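Local coordinates for CrtC domain-containing protein (Fusarium vanettenii 77-13-4, PDB 7A0Q) that probably hydrates the prenyl side chain of the bean phytoalexin kievitone, acting as a fungal kievitone hydratase built from two lipocalin-like domains, at residues S62-T67 and Q72-A77; F26-E31 and L93-N98. All blocks are in the same frame, centred on the assembly; numbering follows the deposited sequence.

Contact 1: residues S62-T67 and Q72-A77; sequences SSYITT and QYVVLA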
loop_
_atom_site.group_PDB
_atom_site.type_symbol
_atom_site.label_atom_id
_atom_site.label_comp_id
_atom_site.label_asym_id
_atom_site.label_seq_id
_atom_site.Cartn_x
_atom_site.Cartn_y
_atom_site.Cartn_z
ATOM N N SER A 62 -0.524 -3.033 -4.112
ATOM C CA SER A 62 -0.710 -4.341 -3.483
ATOM C C SER A 62 -1.917 -5.022 -4.121
ATOM O O SER A 62 -3.044 -4.530 -4.018
ATOM C CB SER A 62 -0.851 -4.198 -1.967
ATOM O OG SER A 62 -2.041 -3.510 -1.607
ATOM N N SER A 63 -1.669 -6.128 -4.817
ATOM C CA SER A 63 -2.725 -6.847 -5.517
ATOM C C SER A 63 -3.135 -8.065 -4.710
ATOM O O SER A 63 -2.286 -8.881 -4.340
ATOM C CB SER A 63 -2.270 -7.275 -6.913
ATOM O OG SER A 63 -1.967 -6.151 -7.719
ATOM N N TYR A 64 -4.429 -8.155 -4.420
ATOM C CA TYR A 64 -5.032 -9.291 -3.739
ATOM C C TYR A 64 -5.653 -10.166 -4.820
ATOM O O TYR A 64 -6.671 -9.793 -5.409
ATOM C CB TYR A 64 -6.078 -8.807 -2.739
ATOM C CG TYR A 64 -5.557 -7.805 -1.722
ATOM C CD1 TYR A 64 -5.512 -6.443 -2.009
ATOM C CD2 TYR A 64 -5.112 -8.234 -0.475
ATOM C CE1 TYR A 64 -5.035 -5.530 -1.067
ATOM C CE2 TYR A 64 -4.642 -7.346 0.466
ATOM C CZ TYR A 64 -4.603 -5.998 0.169
ATOM O OH TYR A 64 -4.129 -5.148 1.132
ATOM N N ILE A 65 -5.034 -11.317 -5.091
ATOM C CA ILE A 65 -5.250 -12.058 -6.329
ATOM C C ILE A 65 -5.886 -13.411 -6.024
ATOM O O ILE A 65 -5.453 -14.110 -5.105
ATOM C CB ILE A 65 -3.924 -12.254 -7.090
ATOM C CG1 ILE A 65 -3.476 -10.942 -7.753
ATOM C CG2 ILE A 65 -4.049 -13.383 -8.114
ATOM C CD1 ILE A 65 -2.039 -10.956 -8.205
ATOM N N THR A 66 -6.921 -13.764 -6.784
ATOM C CA THR A 66 -7.312 -15.156 -6.986
ATOM C C THR A 66 -7.009 -15.499 -8.438
ATOM O O THR A 66 -7.401 -14.754 -9.340
ATOM C CB THR A 66 -8.797 -15.395 -6.695
ATOM O OG1 THR A 66 -9.136 -14.887 -5.398
ATOM C CG2 THR A 66 -9.113 -16.894 -6.745
ATOM N N THR A 67 -6.288 -16.604 -8.662
ATOM C CA THR A 67 -5.990 -17.023 -10.021
ATOM C C THR A 67 -7.160 -17.824 -10.592
ATOM O O THR A 67 -8.096 -18.192 -9.876
ATOM C CB THR A 67 -4.719 -17.865 -10.073
ATOM O OG1 THR A 67 -4.924 -19.049 -9.297
ATOM C CG2 THR A 67 -3.513 -17.088 -9.519
ATOM N N GLN A 72 -4.666 -18.160 -4.212
ATOM C CA GLN A 72 -4.662 -16.767 -3.785
ATOM C C GLN A 72 -3.259 -16.301 -3.415
ATOM O O GLN A 72 -2.486 -17.024 -2.774
ATOM C CB GLN A 72 -5.628 -16.543 -2.628
ATOM C CG GLN A 72 -7.074 -16.702 -3.075
ATOM C CD GLN A 72 -8.063 -16.186 -2.071
ATOM O OE1 GLN A 72 -7.929 -16.418 -0.871
ATOM N NE2 GLN A 72 -9.076 -15.482 -2.556
ATOM N N TYR A 73 -2.949 -15.069 -3.822
ATOM C CA TYR A 73 -1.645 -14.467 -3.599
ATOM C C TYR A 73 -1.846 -13.007 -3.239
ATOM O O TYR A 73 -2.859 -12.400 -3.588
ATOM C CB TYR A 73 -0.746 -14.552 -4.839
ATOM C CG TYR A 73 -0.410 -15.967 -5.253
ATOM C CD1 TYR A 73 -1.277 -16.693 -6.056
ATOM C CD2 TYR A 73 0.775 -16.573 -4.839
ATOM C CE1 TYR A 73 -0.975 -17.994 -6.434
ATOM C CE2 TYR A 73 1.082 -17.878 -5.214
ATOM C CZ TYR A 73 0.200 -18.577 -6.011
ATOM O OH TYR A 73 0.486 -19.871 -6.401
ATOM N N VAL A 74 -0.866 -12.444 -2.541
ATOM C CA VAL A 74 -0.755 -10.997 -2.379
ATOM C C VAL A 74 0.562 -10.588 -3.023
ATOM O O VAL A 74 1.621 -11.137 -2.688
ATOM C CB VAL A 74 -0.830 -10.570 -0.905
ATOM C CG1 VAL A 74 -0.534 -9.082 -0.769
ATOM C CG2 VAL A 74 -2.211 -10.885 -0.332
ATOM N N VAL A 75 0.500 -9.656 -3.968
ATOM C CA VAL A 75 1.665 -9.256 -4.750
ATOM C C VAL A 75 1.895 -7.765 -4.555
ATOM O O VAL A 75 0.979 -6.958 -4.760
ATOM C CB VAL A 75 1.487 -9.582 -6.244
ATOM C CG1 VAL A 75 2.698 -9.096 -7.023
ATOM C CG2 VAL A 75 1.327 -11.087 -6.424
ATOM N N LEU A 76 3.121 -7.405 -4.202
ATOM C CA LEU A 76 3.499 -6.026 -3.930
ATOM C C LEU A 76 4.462 -5.523 -4.994
ATOM O O LEU A 76 5.357 -6.254 -5.421
ATOM C CB LEU A 76 4.176 -5.925 -2.571
ATOM C CG LEU A 76 3.318 -5.712 -1.335
ATOM C CD1 LEU A 76 2.045 -6.556 -1.320
ATOM C CD2 LEU A 76 4.176 -6.043 -0.153
ATOM N N ALA A 77 4.278 -4.276 -5.419
ATOM C CA ALA A 77 5.220 -3.599 -6.301
ATOM C C ALA A 77 5.399 -2.172 -5.806
ATOM O O ALA A 77 4.416 -1.516 -5.451
ATOM C CB ALA A 77 4.733 -3.574 -7.749
HETATM O O HOH W 1 0.680 -5.175 -7.067
#
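Thr-66 keeps OG1 beside its backbone N (chi1 -52°), and Gln-72 turns CG to the same side of its own residue before running out extended (chi2 -167°), which lays the two side chains next to each other, pointing the same way. The amide of Gln-72 then donates from NE2 to Thr-66 OG1 over 2.9 Å, almost straight at 174° and with the hydroxyl oxygen in the amide plane. Thr-66 OG1 is also bonded to Lys-200 O, and Gln-72 OE1 takes Phe-26 N, so both ends of the amide are used and its flip is settled.

This is the pair nearest the turn of an antiparallel beta hairpin, strands 58-66 and 72-81, in the N-terminal lipocalin-like domain. Ser-63 with Val-75 and Ile-65 with Tyr-73 are its hydrogen-bonded pairs; Ser-63 N reaches Val-75 O at 2.8 Å. A water donates to that same carbonyl and meets Ser-63 OG, which is also bonded to Thr-203 OG1. On this face Ile-65 CD1 reaches along to Val-75 CG2, 3.8 Å away, and the two side chains lie aslant. On the other face, Tyr-64 sets its ring beside Val-74, CD2 to CG2 3.9 Å, while its OH bonds to Gln-223 OE1 and its ring stacks on His-202. Farther along that face, Leu-76 brings CD1 to Ser-62 CB at 3.8 Å.

Contact 2: residues F26-E31 and L93-N98; sequences FPFKPE and LNLETN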
loop_
_atom_site.group_PDB
_atom_site.type_symbol
_atom_site.label_atom_id
_atom_site.label_comp_id
_atom_site.label_asym_id
_atom_site.label_seq_id
_atom_site.Cartn_x
_atom_site.Cartn_y
_atom_site.Cartn_z
ATOM N N PHE A 26 -10.283 -15.819 0.701
ATOM C CA PHE A 26 -10.662 -14.451 1.032
ATOM C C PHE A 26 -11.545 -13.879 -0.070
ATOM O O PHE A 26 -11.346 -14.194 -1.245
ATOM C CB PHE A 26 -9.427 -13.576 1.207
ATOM C CG PHE A 26 -8.647 -13.891 2.428
ATOM C CD1 PHE A 26 -9.004 -13.339 3.647
ATOM C CD2 PHE A 26 -7.567 -14.759 2.372
ATOM C CE1 PHE A 26 -8.293 -13.635 4.789
ATOM C CE2 PHE A 26 -6.850 -15.062 3.512
ATOM C CZ PHE A 26 -7.218 -14.502 4.723
ATOM N N PRO A 27 -12.528 -13.032 0.278
ATOM C CA PRO A 27 -13.481 -12.504 -0.707
ATOM C C PRO A 27 -12.940 -11.321 -1.516
ATOM O O PRO A 27 -13.579 -10.270 -1.618
ATOM C CB PRO A 27 -14.676 -12.106 0.162
ATOM C CG PRO A 27 -14.066 -11.712 1.465
ATOM C CD PRO A 27 -12.839 -12.579 1.647
ATOM N N PHE A 28 -11.762 -11.506 -2.125
ATOM C CA PHE A 28 -11.207 -10.487 -3.013
ATOM C C PHE A 28 -12.148 -10.239 -4.186
ATOM O O PHE A 28 -12.609 -11.183 -4.836
ATOM C CB PHE A 28 -9.840 -10.916 -3.552
ATOM C CG PHE A 28 -8.812 -11.232 -2.499
ATOM C CD1 PHE A 28 -8.858 -10.658 -1.232
ATOM C CD2 PHE A 28 -7.765 -12.093 -2.804
ATOM C CE1 PHE A 28 -7.877 -10.954 -0.285
ATOM C CE2 PHE A 28 -6.794 -12.398 -1.864
ATOM C CZ PHE A 28 -6.844 -11.830 -0.603
ATOM N N LYS A 29 -12.412 -8.961 -4.475
ATOM C CA LYS A 29 -13.210 -8.601 -5.640
ATOM C C LYS A 29 -13.051 -7.112 -5.909
ATOM O O LYS A 29 -12.813 -6.339 -4.971
ATOM C CB LYS A 29 -14.691 -8.959 -5.436
ATOM C CG LYS A 29 -15.341 -8.282 -4.251
ATOM C CD LYS A 29 -16.758 -8.813 -4.008
ATOM C CE LYS A 29 -16.735 -10.278 -3.573
ATOM N NZ LYS A 29 -18.070 -10.796 -3.135
ATOM N N PRO A 30 -13.177 -6.673 -7.154
ATOM C CA PRO A 30 -13.008 -5.252 -7.461
ATOM C C PRO A 30 -14.285 -4.461 -7.229
ATOM O O PRO A 30 -15.397 -4.996 -7.202
ATOM C CB PRO A 30 -12.644 -5.257 -8.945
ATOM C CG PRO A 30 -13.407 -6.449 -9.482
ATOM C CD PRO A 30 -13.411 -7.476 -8.372
ATOM N N GLU A 31 -14.103 -3.155 -7.070
ATOM C CA GLU A 31 -15.228 -2.248 -7.200
ATOM C C GLU A 31 -15.443 -1.912 -8.669
ATOM O O GLU A 31 -14.610 -2.207 -9.535
ATOM C CB GLU A 31 -15.007 -0.983 -6.360
ATOM C CG GLU A 31 -15.128 -1.294 -4.886
ATOM C CD GLU A 31 -14.795 -0.116 -3.982
ATOM O OE1 GLU A 31 -14.102 0.824 -4.433
ATOM O OE2 GLU A 31 -15.241 -0.148 -2.815
ATOM N N LEU A 93 3.307 -13.450 -2.017
ATOM C CA LEU A 93 2.951 -14.283 -0.876
ATOM C C LEU A 93 1.872 -15.254 -1.324
ATOM O O LEU A 93 0.822 -14.830 -1.813
ATOM C CB LEU A 93 2.451 -13.438 0.304
ATOM C CG LEU A 93 1.973 -14.211 1.541
ATOM C CD1 LEU A 93 3.138 -14.931 2.220
ATOM C CD2 LEU A 93 1.238 -13.298 2.521
ATOM N N ASN A 94 2.143 -16.549 -1.173
ATOM C CA ASN A 94 1.153 -17.590 -1.424
ATOM C C ASN A 94 0.316 -17.779 -0.162
ATOM O O ASN A 94 0.845 -18.170 0.884
ATOM C CB ASN A 94 1.854 -18.891 -1.821
ATOM C CG ASN A 94 0.878 -20.018 -2.157
ATOM O OD1 ASN A 94 -0.123 -20.215 -1.475
ATOM N ND2 ASN A 94 1.186 -20.774 -3.204
ATOM N N LEU A 95 -0.990 -17.516 -0.255
ATOM C CA LEU A 95 -1.822 -17.543 0.941
ATOM C C LEU A 95 -2.134 -18.957 1.412
ATOM O O LEU A 95 -2.553 -19.128 2.562
ATOM C CB LEU A 95 -3.121 -16.775 0.701
ATOM C CG LEU A 95 -2.945 -15.275 0.436
ATOM C CD1 LEU A 95 -4.301 -14.572 0.427
ATOM C CD2 LEU A 95 -2.019 -14.643 1.469
ATOM N N GLU A 96 -1.931 -19.963 0.559
ATOM C CA GLU A 96 -2.147 -21.341 0.990
ATOM C C GLU A 96 -0.948 -21.884 1.757
ATOM O O GLU A 96 -1.112 -22.539 2.792
ATOM C CB GLU A 96 -2.438 -22.232 -0.218
ATOM C CG GLU A 96 -2.693 -23.694 0.149
ATOM C CD GLU A 96 -2.337 -24.655 -0.976
ATOM O OE1 GLU A 96 -2.133 -25.855 -0.688
ATOM O OE2 GLU A 96 -2.253 -24.213 -2.145
ATOM N N THR A 97 0.263 -21.628 1.267
ATOM C CA THR A 97 1.465 -22.267 1.783
ATOM C C THR A 97 2.362 -21.341 2.588
ATOM O O THR A 97 3.313 -21.827 3.215
ATOM C CB THR A 97 2.289 -22.840 0.625
ATOM O OG1 THR A 97 2.817 -21.753 -0.151
ATOM C CG2 THR A 97 1.421 -23.714 -0.259
ATOM N N ASN A 98 2.096 -20.033 2.575
ATOM C CA ASN A 98 2.927 -18.976 3.151
ATOM C C ASN A 98 4.241 -18.771 2.406
ATOM O O ASN A 98 5.096 -18.016 2.887
ATOM C CB ASN A 98 3.237 -19.202 4.638
ATOM C CG ASN A 98 2.004 -19.106 5.512
ATOM O OD1 ASN A 98 1.000 -18.497 5.136
ATOM N ND2 ASN A 98 2.070 -19.716 6.689
#
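A small apolar cluster, set between the N-terminal arm and the turn that follows strand 86-94, brings Phe-26 and Phe-28 onto a single methyl of Leu-95. That methyl, CD1, does all the close touching. It lies 3.8 Å from Phe-26 CD2, where the two side chains cross at about a right angle, and 3.9 Å from Phe-28 CZ, at the edge of that ring and near its plane. Leu-95 carries its CG anti to the carbonyl carbon (chi1 -64°) and continues extended, chi2 -171°, which sends CD1 out to the rings. Within the arm, Phe-26 CB sits 3.4 Å above the plane of the Phe-28 ring, offset toward its rim, touching a face of it. Phe-321 and Tyr-336 add edge-to-face partners to Phe-26 and Phe-28 respectively.

The backbone carrying the leucine is shaped by Asn-94, whose OD1 accepts from Glu-96 N at 2.7 Å, in the carbonyl plane, and from Thr-97 N at 3.1 Å, well above it. Asn-98 N closes the turn on Asn-94 O. Two amides gathered on one side-chain oxygen in this way are the mark of an Asx turn extended into an Asx motif.

The arm 26-31 comes first along the chain; its meeting with 93-98 in contact 2 closes a long loop. Inside that loop the chain forms strand 58-66, turns, and comes back as strand 72-81, closing the short hairpin of contact 1; the two contacts nest and do not cross. Strand 86-94 then follows as the next antiparallel neighbour, paired to 72-81 by Val-74 O and Leu-93 N. Contact 2 joins the arm to the turn just beyond that third strand. Tyr-302 and Phe-321, from the closed eight-stranded barrel, also reach contact 2, which thus lies where the two lipocalin-like domains meet.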